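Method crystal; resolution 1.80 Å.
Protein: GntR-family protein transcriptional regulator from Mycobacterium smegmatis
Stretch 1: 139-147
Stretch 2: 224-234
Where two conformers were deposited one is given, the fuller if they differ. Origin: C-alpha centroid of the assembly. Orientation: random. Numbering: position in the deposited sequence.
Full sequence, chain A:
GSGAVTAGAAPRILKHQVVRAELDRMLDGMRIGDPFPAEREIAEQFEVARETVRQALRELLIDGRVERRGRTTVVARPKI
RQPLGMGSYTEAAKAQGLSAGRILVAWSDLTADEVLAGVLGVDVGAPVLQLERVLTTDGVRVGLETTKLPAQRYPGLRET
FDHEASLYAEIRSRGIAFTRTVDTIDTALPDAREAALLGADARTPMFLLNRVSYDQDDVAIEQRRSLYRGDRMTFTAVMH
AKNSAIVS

Stretch 1 (139-147) GVRVGLETT
Stretch 2, residues 224-234: RRSLYRGDRMT

Residues 140-147 and 224-229 are neighbouring antiparallel strands, their axes 168° apart and 4.5 Å at closest approach; about 680 Å² is buried in all. Most residues are extended, phi near -115° and psi near 125°, but Val-142 departs at -111/-41 and Gly-143 at -171/163. Gly-143 pairs with Tyr-228 (CA to CA 4.0 Å), and the register runs on to Thr-147 with Arg-224. Reciprocal hydrogen bonds join Leu-144 and Leu-227 (N to O 2.8 Å both ways) and Thr-146 and Arg-225 (Thr-146 N to Arg-225 O 2.8 Å, Arg-225 N to Thr-146 O 2.9 Å); Arg-229 N reaches Val-142 O at 2.9 Å.

Glycine suits position 143, since a CB there would clash with Tyr-228 CD1. The Tyr-228 ring (chi1 m, chi2 -79°) meets Val-142 at its edge, Tyr-228 CD1 to Val-142 CG1 3.8 Å; the same methyl lies 3.7 Å from Met-233 CE, a buried apolar cluster. On the Tyr-228 face, Glu-145 (t,t) lies near Arg-224, Glu-145 OE2 to Arg-224 NH1 4.2 Å, beyond a salt bridge. Leu-144 and Leu-227, both t,p, are buried and apolar on the opposite face; there partly exposed Thr-146 and Arg-225 offer polar groups to a water, which donates to Thr-146 OG1 (2.7 Å) and accepts from Arg-225 NH1 (2.9 Å).

Beyond the bridged pairs, long Arg-232 reaches a strand carbonyl, NH1 donating to Arg-141 O (2.7 Å), with Val-140 CB over one guanidinium face. Asp-231 (chi1 p) holds Arg-229 in a salt bridge, Arg-229 NH2 to Asp-231 OD2 2.8 Å.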

ATOM      1  N   GLY A 139      -5.918  22.468  -3.564  1.00 24.95           N
ATOM      2  CA  GLY A 139      -6.747  22.988  -2.494  1.00 25.09           C
ATOM      3  C   GLY A 139      -7.333  22.009  -1.471  1.00 23.45           C
ATOM      4  O   GLY A 139      -8.130  22.434  -0.600  1.00 24.72           O
ATOM      5  N   VAL A 140      -7.019  20.712  -1.550  1.00 21.66           N
ATOM      6  CA  VAL A 140      -7.602  19.779  -0.585  1.00 21.38           C
ATOM      7  C   VAL A 140      -6.522  18.984   0.165  1.00 20.42           C
ATOM      8  O   VAL A 140      -5.446  18.729  -0.370  1.00 20.26           O
ATOM      9  CB  VAL A 140      -8.673  18.836  -1.195  1.00 22.21           C
ATOM     10  CG1 VAL A 140      -9.798  19.665  -1.856  1.00 23.52           C
ATOM     11  CG2 VAL A 140      -8.041  17.851  -2.155  1.00 21.15           C
ATOM     12  N   ARG A 141      -6.855  18.583   1.395  1.00 20.70           N
ATOM     13  CA  ARG A 141      -5.891  17.901   2.251  0.50 19.93           C
ATOM     14  C   ARG A 141      -5.752  16.446   1.814  1.00 20.47           C
ATOM     15  O   ARG A 141      -6.767  15.767   1.545  1.00 20.92           O
ATOM     16  CB  ARG A 141      -6.314  18.022   3.719  0.50 19.51           C
ATOM     17  CG  ARG A 141      -6.605  19.461   4.176  0.50 19.81           C
ATOM     18  CD  ARG A 141      -5.364  20.352   3.992  0.50 20.27           C
ATOM     19  NE  ARG A 141      -5.546  21.696   4.541  0.50 21.12           N
ATOM     20  CZ  ARG A 141      -5.345  22.832   3.872  0.50 19.82           C
ATOM     21  NH1 ARG A 141      -4.931  22.824   2.603  0.50 15.96           N
ATOM     22  NH2 ARG A 141      -5.549  23.992   4.485  0.50 22.77           N
ATOM     23  N   VAL A 142      -4.492  15.974   1.753  1.00 19.07           N
ATOM     24  CA  VAL A 142      -4.151  14.622   1.312  1.00 18.91           C
ATOM     25  C   VAL A 142      -3.636  13.761   2.462  1.00 19.01           C
ATOM     26  O   VAL A 142      -4.030  12.592   2.604  1.00 19.87           O
ATOM     27  CB  VAL A 142      -3.133  14.645   0.166  1.00 18.86           C
ATOM     28  CG1 VAL A 142      -2.561  13.272  -0.135  1.00 19.37           C
ATOM     29  CG2 VAL A 142      -3.795  15.264  -1.077  1.00 22.30           C
ATOM     30  N   GLY A 143      -2.815  14.331   3.328  1.00 17.26           N
ATOM     31  CA  GLY A 143      -2.171  13.452   4.317  1.00 16.43           C
ATOM     32  C   GLY A 143      -1.435  14.230   5.387  1.00 15.84           C
ATOM     33  O   GLY A 143      -1.213  15.411   5.249  1.00 14.88           O
ATOM     34  N   LEU A 144      -1.143  13.531   6.475  1.00 15.87           N
ATOM     35  CA  LEU A 144      -0.437  14.113   7.628  1.00 16.04           C
ATOM     36  C   LEU A 144       0.843  13.298   7.809  1.00 14.85           C
ATOM     37  O   LEU A 144       0.811  12.039   7.949  1.00 15.08           O
ATOM     38  CB  LEU A 144      -1.353  14.022   8.860  1.00 16.97           C
ATOM     39  CG  LEU A 144      -0.694  14.355  10.213  1.00 18.17           C
ATOM     40  CD1 LEU A 144      -0.506  15.866  10.306  1.00 19.43           C
ATOM     41  CD2 LEU A 144      -1.486  13.874  11.409  1.00 17.82           C
ATOM     42  N   GLU A 145       1.961  14.021   7.787  1.00 14.09           N
ATOM     43  CA  GLU A 145       3.307  13.454   7.799  0.70 15.04           C
ATOM     44  C   GLU A 145       3.970  13.880   9.100  1.00 14.92           C
ATOM     45  O   GLU A 145       4.064  15.083   9.343  1.00 14.77           O
ATOM     46  CB  GLU A 145       4.072  14.107   6.657  0.70 16.07           C
ATOM     47  CG  GLU A 145       5.481  13.597   6.442  0.70 19.00           C
ATOM     48  CD  GLU A 145       6.247  14.465   5.495  0.70 21.44           C
ATOM     49  OE1 GLU A 145       6.457  15.696   5.828  0.70 17.53           O
ATOM     50  OE2 GLU A 145       6.628  13.902   4.418  0.70 23.66           O
ATOM     51  N   THR A 146       4.391  12.909   9.904  1.00 13.99           N
ATOM     52  CA  THR A 146       5.005  13.197  11.216  1.00 13.86           C
ATOM     53  C   THR A 146       6.376  12.573  11.162  1.00 12.79           C
ATOM     54  O   THR A 146       6.495  11.336  11.094  1.00 14.98           O
ATOM     55  CB  THR A 146       4.140  12.574  12.311  1.00 12.98           C
ATOM     56  OG1 THR A 146       2.771  13.031  12.161  1.00 15.89           O
ATOM     57  CG2 THR A 146       4.706  12.934  13.746  1.00 12.23           C
ATOM     58  N   THR A 147       7.416  13.409  11.141  1.00 13.72           N
ATOM     59  CA  THR A 147       8.762  12.894  10.962  1.00 13.55           C
ATOM     60  C   THR A 147       9.491  13.133  12.283  1.00 13.19           C
ATOM     61  O   THR A 147       9.482  14.245  12.764  1.00 14.68           O
ATOM     62  CB  THR A 147       9.510  13.620   9.851  1.00 14.37           C
ATOM     63  OG1 THR A 147       8.795  13.450   8.603  1.00 16.34           O
ATOM     64  CG2 THR A 147      10.953  13.049   9.660  1.00 15.31           C
ATOM     65  N   ARG A 224       9.389   8.053  10.013  1.00 17.34           N
ATOM     66  CA  ARG A 224       8.339   8.910   9.481  1.00 16.61           C
ATOM     67  C   ARG A 224       7.028   8.096   9.455  1.00 17.94           C
ATOM     68  O   ARG A 224       6.997   6.947   8.925  1.00 17.72           O
ATOM     69  CB  ARG A 224       8.758   9.416   8.071  1.00 17.44           C
ATOM     70  CG  ARG A 224       7.730  10.434   7.356  1.00 18.24           C
ATOM     71  CD  ARG A 224       8.210  10.790   5.933  1.00 19.31           C
ATOM     72  NE  ARG A 224       7.947   9.668   5.030  1.00 25.06           N
ATOM     73  CZ  ARG A 224       8.240   9.604   3.726  1.00 26.85           C
ATOM     74  NH1 ARG A 224       8.864  10.588   3.079  1.00 27.79           N
ATOM     75  NH2 ARG A 224       7.914   8.513   3.056  1.00 27.14           N
ATOM     76  N   ARG A 225       5.972   8.703   9.997  1.00 16.79           N
ATOM     77  CA  ARG A 225       4.604   8.185   9.917  1.00 17.26           C
ATOM     78  C   ARG A 225       3.831   9.078   8.944  1.00 17.95           C
ATOM     79  O   ARG A 225       3.803  10.311   9.105  1.00 16.98           O
ATOM     80  CB  ARG A 225       3.979   8.249  11.305  1.00 17.93           C
ATOM     81  CG  ARG A 225       2.535   7.699  11.402  1.00 19.18           C
ATOM     82  CD  ARG A 225       1.957   8.120  12.739  1.00 19.59           C
ATOM     83  NE  ARG A 225       0.646   7.552  13.014  1.00 22.40           N
ATOM     84  CZ  ARG A 225      -0.535   8.131  12.793  1.00 20.69           C
ATOM     85  NH1 ARG A 225      -0.649   9.326  12.224  1.00 19.35           N
ATOM     86  NH2 ARG A 225      -1.642   7.456  13.135  1.00 21.57           N
ATOM     87  N   SER A 226       3.158   8.475   7.947  1.00 17.89           N
ATOM     88  CA  SER A 226       2.372   9.276   7.013  1.00 17.61           C
ATOM     89  C   SER A 226       0.960   8.683   6.986  1.00 16.91           C
ATOM     90  O   SER A 226       0.822   7.480   6.785  1.00 19.35           O
ATOM     91  CB  SER A 226       3.010   9.214   5.643  1.00 19.31           C
ATOM     92  OG  SER A 226       4.412   9.471   5.712  1.00 24.69           O
ATOM     93  N   LEU A 227      -0.062   9.493   7.264  1.00 17.59           N
ATOM     94  CA  LEU A 227      -1.434   9.035   7.237  1.00 17.25           C
ATOM     95  C   LEU A 227      -2.084   9.743   6.042  1.00 18.00           C
ATOM     96  O   LEU A 227      -2.211  10.974   6.055  1.00 17.68           O
ATOM     97  CB  LEU A 227      -2.139   9.372   8.546  1.00 18.02           C
ATOM     98  CG  LEU A 227      -3.591   8.902   8.689  1.00 17.66           C
ATOM     99  CD1 LEU A 227      -3.628   7.427   9.146  1.00 21.48           C
ATOM    100  CD2 LEU A 227      -4.427   9.799   9.629  1.00 20.36           C
ATOM    101  N   TYR A 228      -2.452   8.972   5.003  1.00 17.71           N
ATOM    102  CA  TYR A 228      -2.974   9.549   3.755  1.00 17.74           C
ATOM    103  C   TYR A 228      -4.431   9.133   3.557  1.00 18.83           C
ATOM    104  O   TYR A 228      -4.775   8.001   3.873  1.00 19.24           O
ATOM    105  CB  TYR A 228      -2.195   8.984   2.578  1.00 18.34           C
ATOM    106  CG  TYR A 228      -0.761   9.457   2.369  1.00 21.29           C
ATOM    107  CD1 TYR A 228      -0.514  10.696   1.778  1.00 26.64           C
ATOM    108  CD2 TYR A 228       0.327   8.658   2.716  1.00 23.50           C
ATOM    109  CE1 TYR A 228       0.788  11.141   1.554  1.00 31.20           C
ATOM    110  CE2 TYR A 228       1.662   9.095   2.489  1.00 27.58           C
ATOM    111  CZ  TYR A 228       1.862  10.336   1.908  1.00 32.09           C
ATOM    112  OH  TYR A 228       3.122  10.831   1.653  1.00 38.35           O
ATOM    113  N   ARG A 229      -5.260  10.040   3.042  1.00 18.68           N
ATOM    114  CA  ARG A 229      -6.657   9.683   2.694  1.00 19.58           C
ATOM    115  C   ARG A 229      -6.606   8.736   1.517  1.00 18.65           C
ATOM    116  O   ARG A 229      -5.987   9.038   0.500  1.00 17.94           O
ATOM    117  CB  ARG A 229      -7.452  10.932   2.299  1.00 18.33           C
ATOM    118  CG  ARG A 229      -7.809  11.854   3.463  1.00 21.18           C
ATOM    119  CD  ARG A 229      -8.509  13.111   2.924  1.00 24.22           C
ATOM    120  NE  ARG A 229      -9.739  12.729   2.205  1.00 23.93           N
ATOM    121  CZ  ARG A 229     -10.939  13.235   2.472  1.00 26.43           C
ATOM    122  NH1 ARG A 229     -11.081  14.137   3.434  1.00 27.92           N
ATOM    123  NH2 ARG A 229     -12.007  12.845   1.770  1.00 24.87           N
ATOM    124  N   GLY A 230      -7.259   7.591   1.662  1.00 20.59           N
ATOM    125  CA  GLY A 230      -7.251   6.557   0.586  1.00 21.22           C
ATOM    126  C   GLY A 230      -7.817   7.118  -0.723  1.00 22.83           C
ATOM    127  O   GLY A 230      -7.345   6.757  -1.802  1.00 24.23           O
ATOM    128  N   ASP A 231      -8.768   8.038  -0.618  1.00 23.79           N
ATOM    129  CA  ASP A 231      -9.430   8.655  -1.799  1.00 23.84           C
ATOM    130  C   ASP A 231      -8.565   9.697  -2.526  1.00 23.96           C
ATOM    131  O   ASP A 231      -8.936  10.182  -3.612  1.00 23.77           O
ATOM    132  CB  ASP A 231     -10.841   9.180  -1.459  1.00 23.73           C
ATOM    133  CG  ASP A 231     -10.858  10.277  -0.398  1.00 26.45           C
ATOM    134  OD1 ASP A 231      -9.775  10.778   0.048  1.00 21.23           O
ATOM    135  OD2 ASP A 231     -11.978  10.618   0.031  1.00 25.62           O
ATOM    136  N   ARG A 232      -7.375   9.992  -1.993  1.00 21.63           N
ATOM    137  CA  ARG A 232      -6.524  10.976  -2.646  1.00 21.78           C
ATOM    138  C   ARG A 232      -5.143  10.434  -2.984  1.00 21.48           C
ATOM    139  O   ARG A 232      -4.275  11.150  -3.528  1.00 22.06           O
ATOM    140  CB  ARG A 232      -6.461  12.283  -1.807  1.00 22.54           C
ATOM    141  CG  ARG A 232      -7.706  13.184  -2.032  1.00 24.88           C
ATOM    142  CD  ARG A 232      -8.128  14.037  -0.836  1.00 28.45           C
ATOM    143  NE  ARG A 232      -9.500  14.561  -0.976  1.00 28.62           N
ATOM    144  CZ  ARG A 232     -10.087  15.429  -0.143  1.00 32.28           C
ATOM    145  NH1 ARG A 232      -9.433  15.940   0.928  1.00 25.68           N
ATOM    146  NH2 ARG A 232     -11.351  15.816  -0.389  1.00 29.48           N
ATOM    147  N   MET A 233      -4.910   9.156  -2.707  1.00 20.20           N
ATOM    148  CA  MET A 233      -3.573   8.664  -2.888  1.00 20.43           C
ATOM    149  C   MET A 233      -3.543   7.244  -3.407  1.00 20.54           C
ATOM    150  O   MET A 233      -4.328   6.400  -2.945  1.00 21.30           O
ATOM    151  CB  MET A 233      -2.825   8.786  -1.546  1.00 21.15           C
ATOM    152  CG  MET A 233      -1.453   8.129  -1.510  1.00 23.47           C
ATOM    153  SD  MET A 233      -0.246   9.036  -2.515  1.00 34.16           S
ATOM    154  CE  MET A 233      -0.701  10.733  -2.107  1.00 23.53           C
ATOM    155  N   THR A 234      -2.646   6.989  -4.349  1.00 19.82           N
ATOM    156  CA  THR A 234      -2.315   5.641  -4.807  1.00 21.25           C
ATOM    157  C   THR A 234      -0.832   5.453  -4.683  1.00 22.16           C
ATOM    158  O   THR A 234      -0.083   6.345  -5.046  1.00 23.15           O
ATOM    159  CB  THR A 234      -2.696   5.442  -6.291  1.00 20.13           C
ATOM    160  OG1 THR A 234      -4.101   5.609  -6.421  1.00 22.34           O
ATOM    161  CG2 THR A 234      -2.322   4.090  -6.758  1.00 20.17           C
TER
HETATM  162  O   HOH W   1       1.219  11.160  10.886  1.00 18.57           O
HETATM  163  O   HOH W   2       9.126  13.761   4.150  1.00 32.74           O